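Local coordinates for 3-phytase (Klebsiella pneumoniae, PDB 2WNH), which probably removes phosphate groups from phytate (inositol hexakisphosphate) by hydrolysis, starting at the 3-position, as a histidine acid phosphatase, at residues E17-L22 against S320-R325; L22-I27 against G313-G318. The protein carries 3 engineered substitutions. All coordinates share one frame; numbering follows the deposited sequence.

Contact 1: residues E17-L22 against S320-R325; sequences EKVVEL and SLVLER
The guanidinium of Arg325 has Lys18 CB over one face, with Arg325 NH1 3.6 Å from that carbon. Glu17 and a water that also binds Lys18 NZ lie at its edge. The site is a classic beta bulge in the antiparallel pairing of strands 14-24 and 320-328, where Glu17 and Lys18 both face Arg325. The carboxylate of Glu17 stands almost upright to the guanidinium, with the planes 87° apart. In this salt bridge Arg325 NE reaches Glu17 OE2 at 3.0 Å from above the carboxylate plane. A weaker bond runs from NH2 to OE1. The Arg325 chain turns at chi3 (80°), which brings its head back over the other strand. Arg334 shares Glu17 OE2, Val274 O accepts from Arg325 NH1, and Gly273 O from Lys18 NZ.

Beyond the bulge the backbones pair regularly, with Val20 N to Leu323 O at 2.8 Å. Val20, Leu22, Leu321 and Leu323 lie on the same face of the sheet as Arg325. On the other face Val19 CG1 meets Val322 CG1 at 3.8 Å. Farther along that face, Ser320 OG donates to the anti lone pair of Glu21 OE2 at 2.6 Å, and Lys67 also binds this oxygen.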
loop_
_atom_site.group_PDB
_atom_site.type_symbol
_atom_site.label_atom_id
_atom_site.label_comp_id
_atom_site.label_asym_id
_atom_site.label_seq_id
_atom_site.Cartn_x
_atom_site.Cartn_y
_atom_site.Cartn_z
ATOM N N GLU B 17 1.633 22.876 18.103
ATOM C CA GLU B 17 1.001 22.284 19.288
ATOM C C GLU B 17 -0.472 21.938 19.171
ATOM O O GLU B 17 -0.950 21.010 19.834
ATOM C CB GLU B 17 1.100 23.220 20.492
ATOM C CG GLU B 17 2.505 23.608 20.891
ATOM C CD GLU B 17 2.478 24.370 22.187
ATOM O OE1 GLU B 17 2.463 23.747 23.259
ATOM O OE2 GLU B 17 2.463 25.611 22.130
ATOM N N LYS B 18 -1.224 22.728 18.406
ATOM C CA LYS B 18 -2.683 22.626 18.453
ATOM C C LYS B 18 -3.275 23.261 17.214
ATOM O O LYS B 18 -2.817 24.312 16.777
ATOM C CB LYS B 18 -3.234 23.338 19.705
ATOM C CG LYS B 18 -4.773 23.342 19.877
ATOM C CD LYS B 18 -5.342 21.953 19.898
ATOM C CE LYS B 18 -6.835 21.945 20.223
ATOM N NZ LYS B 18 -7.109 22.225 21.677
ATOM N N VAL B 19 -4.277 22.591 16.648
ATOM C CA VAL B 19 -5.066 23.131 15.551
ATOM C C VAL B 19 -6.524 23.247 15.986
ATOM O O VAL B 19 -7.102 22.314 16.559
ATOM C CB VAL B 19 -5.001 22.199 14.295
ATOM C CG1 VAL B 19 -5.870 22.769 13.161
ATOM C CG2 VAL B 19 -3.554 22.002 13.786
ATOM N N VAL B 20 -7.132 24.407 15.705
ATOM C CA VAL B 20 -8.587 24.561 15.832
ATOM C C VAL B 20 -9.091 24.973 14.460
ATOM O O VAL B 20 -8.629 25.976 13.904
ATOM C CB VAL B 20 -8.974 25.660 16.882
ATOM C CG1 VAL B 20 -10.477 25.974 16.844
ATOM C CG2 VAL B 20 -8.548 25.220 18.280
ATOM N N GLU B 21 -10.010 24.186 13.911
ATOM C CA GLU B 21 -10.499 24.422 12.556
ATOM C C GLU B 21 -12.028 24.490 12.487
ATOM O O GLU B 21 -12.737 23.662 13.113
ATOM C CB GLU B 21 -9.996 23.296 11.648
ATOM C CG GLU B 21 -10.397 23.428 10.186
ATOM C CD GLU B 21 -9.624 22.475 9.292
ATOM O OE1 GLU B 21 -9.111 21.469 9.799
ATOM O OE2 GLU B 21 -9.482 22.772 8.086
ATOM N N LEU B 22 -12.507 25.496 11.743
ATOM C CA LEU B 22 -13.930 25.698 11.469
ATOM C C LEU B 22 -14.146 25.570 9.963
ATOM O O LEU B 22 -13.784 26.474 9.208
ATOM C CB LEU B 22 -14.391 27.091 11.969
ATOM C CG LEU B 22 -15.876 27.440 11.682
ATOM C CD1 LEU B 22 -16.848 26.470 12.395
ATOM C CD2 LEU B 22 -16.199 28.894 12.047
ATOM N N SER B 320 -12.134 26.343 4.997
ATOM C CA SER B 320 -12.078 26.440 6.459
ATOM C C SER B 320 -11.227 27.595 6.963
ATOM O O SER B 320 -10.335 28.061 6.266
ATOM C CB SER B 320 -11.617 25.129 7.094
ATOM O OG SER B 320 -10.254 24.891 6.832
ATOM N N LEU B 321 -11.568 28.029 8.180
ATOM C CA LEU B 321 -10.827 29.005 8.958
ATOM C C LEU B 321 -10.028 28.201 9.986
ATOM O O LEU B 321 -10.579 27.343 10.689
ATOM C CB LEU B 321 -11.837 29.928 9.660
ATOM C CG LEU B 321 -11.309 31.131 10.415
ATOM C CD1 LEU B 321 -10.465 32.034 9.509
ATOM C CD2 LEU B 321 -12.541 31.894 10.932
ATOM N N VAL B 322 -8.732 28.474 10.075
ATOM C CA VAL B 322 -7.867 27.711 10.965
ATOM C C VAL B 322 -7.116 28.612 11.932
ATOM O O VAL B 322 -6.527 29.617 11.512
ATOM C CB VAL B 322 -6.844 26.836 10.184
ATOM C CG1 VAL B 322 -5.945 26.061 11.180
ATOM C CG2 VAL B 322 -7.550 25.876 9.217
ATOM N N LEU B 323 -7.070 28.194 13.204
ATOM C CA LEU B 323 -6.134 28.767 14.183
ATOM C C LEU B 323 -5.132 27.676 14.579
ATOM O O LEU B 323 -5.537 26.568 14.935
ATOM C CB LEU B 323 -6.879 29.188 15.445
ATOM C CG LEU B 323 -8.134 30.043 15.280
ATOM C CD1 LEU B 323 -8.799 30.256 16.660
ATOM C CD2 LEU B 323 -7.809 31.356 14.605
ATOM N N GLU B 324 -3.849 28.011 14.535
ATOM C CA GLU B 324 -2.783 27.101 14.969
ATOM C C GLU B 324 -1.932 27.727 16.072
ATOM O O GLU B 324 -1.427 28.830 15.903
ATOM C CB GLU B 324 -1.853 26.769 13.785
ATOM C CG GLU B 324 -2.472 25.825 12.728
ATOM C CD GLU B 324 -1.621 25.695 11.454
ATOM O OE1 GLU B 324 -0.585 26.401 11.303
ATOM O OE2 GLU B 324 -1.994 24.890 10.568
ATOM N N ARG B 325 -1.733 26.995 17.167
ATOM C CA ARG B 325 -0.756 27.407 18.188
ATOM C C ARG B 325 0.580 26.738 17.922
ATOM O O ARG B 325 0.660 25.513 17.858
ATOM C CB ARG B 325 -1.228 27.042 19.604
ATOM C CG ARG B 325 -0.348 27.697 20.683
ATOM C CD ARG B 325 -0.846 27.380 22.064
ATOM N NE ARG B 325 -0.447 26.060 22.543
ATOM C CZ ARG B 325 -1.292 25.075 22.842
ATOM N NH1 ARG B 325 -2.607 25.226 22.669
ATOM N NH2 ARG B 325 -0.818 23.921 23.302
HETATM O O HOH W 1 -5.140 23.610 23.394
#

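Contact 2: residues L22-I27 against G313-G318; sequences LSRHGI and GNIPPG
Pro317 fits closely against the turn at Gly26 and Ile27. Its CB lies 3.6 Å from Ile27 N, and its CG lies 3.7 Å from Ile27 CG1. Leu216 of helix 204-219 also touches this proline. Arg24 is held beside it. The arginine is extended from CG to NE, with CG anti to the backbone N (chi1 -172°), and this carries its head alongside Ile315 and Pro316. There NH1 gives a bent bond of 2.8 Å to Ile315 O, in the plane of that carbonyl but tilted from the guanidinium plane. NH2 forms a salt bridge with Glu212. One backbone bond joins the two segments directly, from Gly318 N to His25 O at 2.9 Å, with the donor above the carbonyl plane.

The side of Gly318 O is looser; Gly318 is partly exposed. Ser23 OG and Gly318 O are 4.2 Å apart, and a water bridges them by donating to both. Ser23 OG in turn donates to Arg24 O.

The His25 side chain leaves the backbone away from residues 313-318. Arg24 CG sits over one ring face. ND1 donates to Gly26 O at 2.8 Å with the acceptor in the ring plane, a nearly straight bond (174°) that fixes the ring's rotation. Arg24-His25-Gly26 is the RHG signature of histidine acid phosphatases, in which this histidine is the phosphate-accepting nucleophile; it probably serves the same role here.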
loop_
_atom_site.group_PDB
_atom_site.type_symbol
_atom_site.label_atom_id
_atom_site.label_comp_id
_atom_site.label_asym_id
_atom_site.label_seq_id
_atom_site.Cartn_x
_atom_site.Cartn_y
_atom_site.Cartn_z
ATOM N N LEU B 22 -12.507 25.496 11.743
ATOM C CA LEU B 22 -13.930 25.698 11.469
ATOM C C LEU B 22 -14.146 25.570 9.963
ATOM O O LEU B 22 -13.784 26.474 9.208
ATOM C CB LEU B 22 -14.391 27.091 11.969
ATOM C CG LEU B 22 -15.876 27.440 11.682
ATOM C CD1 LEU B 22 -16.848 26.470 12.395
ATOM C CD2 LEU B 22 -16.199 28.894 12.047
ATOM N N SER B 23 -14.779 24.472 9.551
ATOM C CA SER B 23 -14.980 24.131 8.157
ATOM C C SER B 23 -16.419 24.397 7.745
ATOM O O SER B 23 -17.335 24.162 8.535
ATOM C CB SER B 23 -14.718 22.636 7.959
ATOM O OG SER B 23 -14.893 22.248 6.593
ATOM N N ARG B 24 -16.609 24.828 6.495
ATOM C CA ARG B 24 -17.931 24.844 5.889
ATOM C C ARG B 24 -18.217 23.424 5.441
ATOM O O ARG B 24 -17.288 22.659 5.123
ATOM C CB ARG B 24 -17.966 25.783 4.657
ATOM C CG ARG B 24 -19.382 25.990 4.116
ATOM C CD ARG B 24 -19.417 26.755 2.789
ATOM N NE ARG B 24 -20.792 26.701 2.236
ATOM C CZ ARG B 24 -21.152 27.134 1.026
ATOM N NH1 ARG B 24 -20.262 27.695 0.219
ATOM N NH2 ARG B 24 -22.416 26.982 0.613
ATOM N N HIS B 25 -19.493 23.069 5.387
ATOM C CA HIS B 25 -19.861 21.813 4.728
ATOM C C HIS B 25 -19.425 21.830 3.248
ATOM O O HIS B 25 -19.110 22.888 2.681
ATOM C CB HIS B 25 -21.359 21.567 4.888
ATOM C CG HIS B 25 -22.200 22.654 4.308
ATOM N ND1 HIS B 25 -22.349 22.842 2.950
ATOM C CD2 HIS B 25 -22.937 23.621 4.911
ATOM C CE1 HIS B 25 -23.145 23.880 2.739
ATOM N NE2 HIS B 25 -23.513 24.369 3.911
ATOM N N GLY B 26 -19.345 20.646 2.650
ATOM C CA GLY B 26 -19.020 20.523 1.232
ATOM C C GLY B 26 -20.199 20.862 0.331
ATOM O O GLY B 26 -21.237 21.358 0.790
ATOM N N ILE B 27 -20.021 20.597 -0.961
ATOM C CA ILE B 27 -21.029 20.929 -1.976
ATOM C C ILE B 27 -22.404 20.312 -1.690
ATOM O O ILE B 27 -22.519 19.136 -1.359
ATOM C CB ILE B 27 -20.530 20.518 -3.383
ATOM C CG1 ILE B 27 -19.188 21.210 -3.688
ATOM C CG2 ILE B 27 -21.609 20.779 -4.468
ATOM C CD1 ILE B 27 -18.391 20.500 -4.762
ATOM N N GLY B 313 -14.029 37.912 0.561
ATOM C CA GLY B 313 -14.703 37.217 1.640
ATOM C C GLY B 313 -15.445 35.944 1.309
ATOM O O GLY B 313 -16.067 35.353 2.212
ATOM N N ASN B 314 -15.403 35.519 0.043
ATOM C CA ASN B 314 -16.137 34.332 -0.409
ATOM C C ASN B 314 -15.724 33.108 0.420
ATOM O O ASN B 314 -14.540 32.946 0.735
ATOM C CB ASN B 314 -15.897 34.056 -1.898
ATOM C CG ASN B 314 -16.746 32.931 -2.417
ATOM O OD1 ASN B 314 -16.393 31.755 -2.291
ATOM N ND2 ASN B 314 -17.876 33.275 -3.014
ATOM N N ILE B 315 -16.710 32.295 0.794
ATOM C CA ILE B 315 -16.490 31.069 1.570
ATOM C C ILE B 315 -16.938 29.830 0.742
ATOM O O ILE B 315 -18.121 29.460 0.742
ATOM C CB ILE B 315 -17.265 31.145 2.942
ATOM C CG1 ILE B 315 -16.872 32.396 3.744
ATOM C CG2 ILE B 315 -17.077 29.855 3.781
ATOM C CD1 ILE B 315 -18.031 32.908 4.664
ATOM N N PRO B 316 -16.004 29.209 -0.008
ATOM C CA PRO B 316 -16.319 28.041 -0.833
ATOM C C PRO B 316 -16.696 26.787 -0.059
ATOM O O PRO B 316 -16.367 26.645 1.128
ATOM C CB PRO B 316 -15.009 27.806 -1.610
ATOM C CG PRO B 316 -14.336 29.160 -1.633
ATOM C CD PRO B 316 -14.614 29.651 -0.221
ATOM N N PRO B 317 -17.399 25.856 -0.713
ATOM C CA PRO B 317 -17.697 24.585 -0.026
ATOM C C PRO B 317 -16.417 23.866 0.409
ATOM O O PRO B 317 -15.416 23.847 -0.346
ATOM C CB PRO B 317 -18.427 23.769 -1.106
ATOM C CG PRO B 317 -18.027 24.441 -2.415
ATOM C CD PRO B 317 -17.953 25.900 -2.074
ATOM N N GLY B 318 -16.453 23.300 1.610
ATOM C CA GLY B 318 -15.317 22.611 2.204
ATOM C C GLY B 318 -14.128 23.510 2.536
ATOM O O GLY B 318 -13.053 23.011 2.851
HETATM O O HOH W 2 -12.584 21.601 5.219
#

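How the contacts relate
Both contacts use strand 14-24, and they share Leu22. Contact 1 pairs this strand with strand 320-328 inside the sheet. Contact 2 takes in the last residues of the strand and the loop after it, which meet the loop leading into strand 320-328. The two abut at Ser320 CB and Ser23 CA, 3.7 Å apart, and their centres are about 15 Å apart. Both are buried, but contact 2 lies nearer the middle of the chain and is the smaller, with 320 Å² buried against 630 Å². Repeated backbone bonds, one salt bridge and a serine-carboxylate bond hold contact 1. Contact 2 relies on proline packing, one backbone bond, one arginine-carbonyl bond and a water bridge.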